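Long-range contact in adenylate kinase (Cryptosporidium parvum Iowa II, PDB 3BE4), which probably transfers a phosphoryl group from ATP to AMP, giving two molecules of ADP, as adenylate kinases generally do: residues R132-A137 / E160-R165. Numbering follows the deposited sequence.
With AP5 (bis(adenosine)-5'-pentaphosphate), chain C.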
loop_
_atom_site.group_PDB
_atom_site.type_symbol
_atom_site.label_atom_id
_atom_site.label_comp_id
_atom_site.label_asym_id
_atom_site.label_seq_id
_atom_site.Cartn_x
_atom_site.Cartn_y
_atom_site.Cartn_z
ATOM N N ARG A 132 3.485 4.128 -14.828
ATOM C CA ARG A 132 4.287 3.872 -13.633
ATOM C C ARG A 132 5.602 3.289 -13.949
ATOM O O ARG A 132 5.787 2.484 -14.872
ATOM C CB ARG A 132 3.486 2.862 -12.766
ATOM C CG ARG A 132 4.118 2.774 -11.392
ATOM C CD ARG A 132 4.187 1.507 -10.779
ATOM N NE ARG A 132 3.154 0.512 -10.903
ATOM C CZ ARG A 132 2.307 0.274 -9.950
ATOM N NH1 ARG A 132 2.304 1.010 -8.822
ATOM N NH2 ARG A 132 1.456 -0.779 -10.127
ATOM N N CYS A 133 6.644 3.703 -13.249
ATOM C CA CYS A 133 7.858 2.818 -13.166
ATOM C C CYS A 133 8.454 2.883 -11.758
ATOM O O CYS A 133 8.100 3.815 -10.948
ATOM C CB CYS A 133 8.964 3.315 -14.087
ATOM S SG CYS A 133 9.171 4.985 -14.226
ATOM N N THR A 134 9.269 1.883 -11.445
ATOM C CA THR A 134 9.559 1.661 -10.069
ATOM C C THR A 134 11.063 1.443 -9.874
ATOM O O THR A 134 11.720 0.914 -10.759
ATOM C CB THR A 134 8.911 0.385 -9.621
ATOM O OG1 THR A 134 7.449 0.511 -9.834
ATOM C CG2 THR A 134 9.264 0.100 -8.115
ATOM N N HIS A 135 11.633 2.043 -8.792
ATOM C CA HIS A 135 12.981 1.597 -8.377
ATOM C C HIS A 135 12.887 0.300 -7.554
ATOM O O HIS A 135 12.372 0.287 -6.392
ATOM C CB HIS A 135 13.551 2.802 -7.616
ATOM C CG HIS A 135 14.919 2.489 -7.099
ATOM N ND1 HIS A 135 15.230 2.472 -5.747
ATOM C CD2 HIS A 135 16.019 2.056 -7.771
ATOM C CE1 HIS A 135 16.515 2.145 -5.614
ATOM N NE2 HIS A 135 17.033 1.915 -6.821
ATOM N N PRO A 136 13.317 -0.864 -8.124
ATOM C CA PRO A 136 13.044 -2.146 -7.447
ATOM C C PRO A 136 13.642 -2.308 -6.043
ATOM O O PRO A 136 13.006 -2.894 -5.210
ATOM C CB PRO A 136 13.543 -3.219 -8.452
ATOM C CG PRO A 136 14.289 -2.458 -9.529
ATOM C CD PRO A 136 14.005 -1.026 -9.430
ATOM N N ALA A 137 14.788 -1.677 -5.747
ATOM C CA ALA A 137 15.440 -1.980 -4.441
ATOM C C ALA A 137 14.732 -1.284 -3.314
ATOM O O ALA A 137 14.745 -1.756 -2.158
ATOM C CB ALA A 137 16.893 -1.455 -4.477
ATOM N N GLU A 160 19.859 4.498 -9.958
ATOM C CA GLU A 160 19.770 3.176 -10.527
ATOM C C GLU A 160 18.535 3.177 -11.482
ATOM O O GLU A 160 17.695 4.075 -11.393
ATOM C CB GLU A 160 19.598 2.171 -9.465
ATOM C CG GLU A 160 20.954 1.885 -8.608
ATOM C CD GLU A 160 20.722 1.130 -7.331
ATOM O OE1 GLU A 160 19.592 0.643 -6.965
ATOM O OE2 GLU A 160 21.784 0.949 -6.620
ATOM N N PRO A 161 18.512 2.217 -12.406
ATOM C CA PRO A 161 17.442 2.278 -13.442
ATOM C C PRO A 161 16.069 2.056 -12.783
ATOM O O PRO A 161 15.890 1.269 -11.779
ATOM C CB PRO A 161 17.748 1.038 -14.282
ATOM C CG PRO A 161 19.273 0.721 -14.068
ATOM C CD PRO A 161 19.480 1.116 -12.640
ATOM N N LEU A 162 15.095 2.677 -13.476
ATOM C CA LEU A 162 13.679 2.359 -13.120
ATOM C C LEU A 162 13.210 1.244 -14.019
ATOM O O LEU A 162 13.691 1.108 -15.151
ATOM C CB LEU A 162 12.868 3.624 -13.385
ATOM C CG LEU A 162 13.340 4.827 -12.529
ATOM C CD1 LEU A 162 12.466 6.034 -12.729
ATOM C CD2 LEU A 162 13.434 4.423 -11.073
ATOM N N VAL A 163 12.250 0.480 -13.558
ATOM C CA VAL A 163 11.832 -0.735 -14.224
ATOM C C VAL A 163 10.301 -0.917 -14.170
ATOM O O VAL A 163 9.578 -0.256 -13.433
ATOM C CB VAL A 163 12.562 -2.043 -13.769
ATOM C CG1 VAL A 163 14.109 -1.800 -13.772
ATOM C CG2 VAL A 163 11.991 -2.391 -12.411
ATOM N N TRP A 164 9.841 -1.757 -15.068
ATOM C CA TRP A 164 8.431 -2.180 -15.236
ATOM C C TRP A 164 8.168 -3.180 -14.113
ATOM O O TRP A 164 9.048 -3.830 -13.579
ATOM C CB TRP A 164 8.277 -2.848 -16.592
ATOM C CG TRP A 164 6.791 -3.261 -16.909
ATOM C CD1 TRP A 164 5.731 -2.403 -16.896
ATOM C CD2 TRP A 164 6.387 -4.546 -17.255
ATOM N NE1 TRP A 164 4.627 -3.179 -17.282
ATOM C CE2 TRP A 164 5.047 -4.468 -17.562
ATOM C CE3 TRP A 164 7.061 -5.748 -17.345
ATOM C CZ2 TRP A 164 4.263 -5.687 -17.893
ATOM C CZ3 TRP A 164 6.354 -6.947 -17.760
ATOM C CH2 TRP A 164 4.956 -6.865 -17.993
ATOM N N ARG A 165 6.872 -3.216 -13.711
ATOM C CA ARG A 165 6.309 -4.270 -12.821
ATOM C C ARG A 165 5.512 -5.293 -13.624
ATOM O O ARG A 165 4.617 -4.878 -14.313
ATOM C CB ARG A 165 5.367 -3.636 -11.758
ATOM C CG ARG A 165 6.132 -3.410 -10.464
ATOM C CD ARG A 165 5.248 -2.595 -9.491
ATOM N NE ARG A 165 3.960 -3.270 -9.236
ATOM C CZ ARG A 165 3.104 -2.920 -8.238
ATOM N NH1 ARG A 165 3.355 -1.856 -7.503
ATOM N NH2 ARG A 165 1.927 -3.593 -8.132
HETATM P PA AP5 C . 0.871 -4.010 -4.407
HETATM O O1A AP5 C . 2.371 -3.816 -4.683
HETATM O O2A AP5 C . 0.273 -3.396 -3.230
HETATM O O3A AP5 C . 0.050 -3.584 -5.714
HETATM P PB AP5 C . -1.429 -3.028 -5.883
HETATM O O1B AP5 C . -2.290 -3.481 -4.806
HETATM O O2B AP5 C . -1.812 -3.267 -7.350
HETATM O O3B AP5 C . -1.123 -1.390 -5.656
HETATM P PG AP5 C . 0.012 -0.500 -6.264
HETATM O O1G AP5 C . 0.032 -0.726 -7.736
HETATM O O2G AP5 C . 1.222 -0.744 -5.460
HETATM O O3G AP5 C . -0.681 0.884 -5.941
HETATM P PD AP5 C . -0.319 2.148 -4.974
HETATM O O1D AP5 C . 0.868 1.795 -4.186
HETATM O O2D AP5 C . -1.594 2.528 -4.343
HETATM O O3D AP5 C . -0.016 3.296 -6.047
HETATM P PE AP5 C . 1.383 3.982 -6.381
HETATM O O1E AP5 C . 2.315 2.964 -6.776
HETATM O O2E AP5 C . 1.802 4.946 -5.289
HETATM O O5F AP5 C . 0.475 -5.555 -4.309
HETATM C C5F AP5 C . 1.120 -6.353 -5.314
HETATM C C4F AP5 C . 0.247 -7.675 -5.337
HETATM O O4F AP5 C . 0.692 -8.467 -4.261
HETATM C C3F AP5 C . -1.224 -7.574 -5.188
HETATM O O3F AP5 C . -1.862 -7.286 -6.413
HETATM C C2F AP5 C . -1.475 -9.025 -4.729
HETATM O O2F AP5 C . -1.229 -9.982 -5.832
HETATM C C1F AP5 C . -0.383 -9.251 -3.700
HETATM N N9A AP5 C . -0.789 -8.756 -2.411
HETATM C C8A AP5 C . -0.215 -7.608 -1.799
HETATM N N7A AP5 C . -0.769 -7.401 -0.616
HETATM C C5A AP5 C . -1.688 -8.449 -0.403
HETATM C C6A AP5 C . -2.490 -8.758 0.679
HETATM N N6A AP5 C . -2.730 -8.029 1.775
HETATM N N1A AP5 C . -3.278 -9.921 0.494
HETATM C C2A AP5 C . -3.109 -10.650 -0.587
HETATM N N3A AP5 C . -2.333 -10.393 -1.663
HETATM C C4A AP5 C . -1.520 -9.250 -1.509
HETATM O O5J AP5 C . 0.950 4.915 -7.567
HETATM C C5J AP5 C . 0.626 4.319 -8.917
HETATM C C4J AP5 C . 1.076 5.387 -9.936
HETATM O O4J AP5 C . 0.371 6.641 -9.850
HETATM C C3J AP5 C . 2.587 5.629 -9.887
HETATM O O3J AP5 C . 3.071 5.811 -11.201
HETATM C C2J AP5 C . 2.547 6.959 -9.202
HETATM O O2J AP5 C . 3.678 7.746 -9.550
HETATM C C1J AP5 C . 1.413 7.747 -9.692
HETATM N N9B AP5 C . 0.746 8.677 -8.834
HETATM C C8B AP5 C . 0.624 8.602 -7.448
HETATM N N7B AP5 C . -0.135 9.636 -7.041
HETATM C C5B AP5 C . -0.493 10.376 -8.142
HETATM C C6B AP5 C . -1.410 11.453 -8.351
HETATM N N6B AP5 C . -2.016 12.018 -7.306
HETATM N N1B AP5 C . -1.575 11.916 -9.621
HETATM C C2B AP5 C . -0.980 11.243 -10.699
HETATM N N3B AP5 C . -0.168 10.150 -10.571
HETATM C C4B AP5 C . 0.005 9.645 -9.294
HETATM O O HOH W 1 5.130 -0.679 -14.140
HETATM O O HOH W 2 7.049 -0.191 -12.379
HETATM O O HOH W 3 5.588 0.012 -7.546
HETATM O O HOH W 4 17.169 -1.197 -7.859
#
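The two ends of the adenylate kinase lid, inserted in a P-loop kinase fold, meet here and turn two arginines onto the pentaphosphate of AP5. A single antiparallel bridge joins them: Thr-134 and Val-163 form a hydrogen-bonded pair, Thr-134 N to Val-163 O and Val-163 N to Thr-134 O both 2.9 Å. Cys-133 also hydrogen-bonds through its backbone to Tyr-142, so strand 132-134 lies between its hairpin partner, strand 141-143, and the returning segment 160-165. Beside the bridge, Leu-162 lays CD1 3.8 Å from Cys-133 SG and CD2 3.8 Å from His-135 CB, while Pro-136 CG meets Val-163 CG2 at 3.7 Å. The t rotamer of His-135 carries its ring out to Glu-160, whose OE1 accepts a 2.9 Å hydrogen bond from NE2 near the ring plane; ND1 bonds to Ser-138. At the other end, Arg-132 leaves the backbone sideways (chi1 t) and bends round to Arg-165, whose CA-to-CB bond already points toward segment 132-137. Their guanidiniums stack despite like charge, centres 3.7 Å apart and planes at 18°. Asp-168 for Arg-132, Asp-167 for Arg-165 and the phosphates balance the charges, as expected of a lid closed over a bisubstrate analogue. Arg-132 NH1 and NH2 both bond to AP5 O1G (3.1 and 2.8 Å); Arg-165 spans two sites, NH1 to AP5 O2G at 3.2 Å and NH2 to AP5 O3A at 3.1 Å. A water links Arg-165 to the bridging residue Thr-134: it lies 2.9 Å from Arg-165 NH1, its donor, and 3.0 Å from Thr-134 OG1.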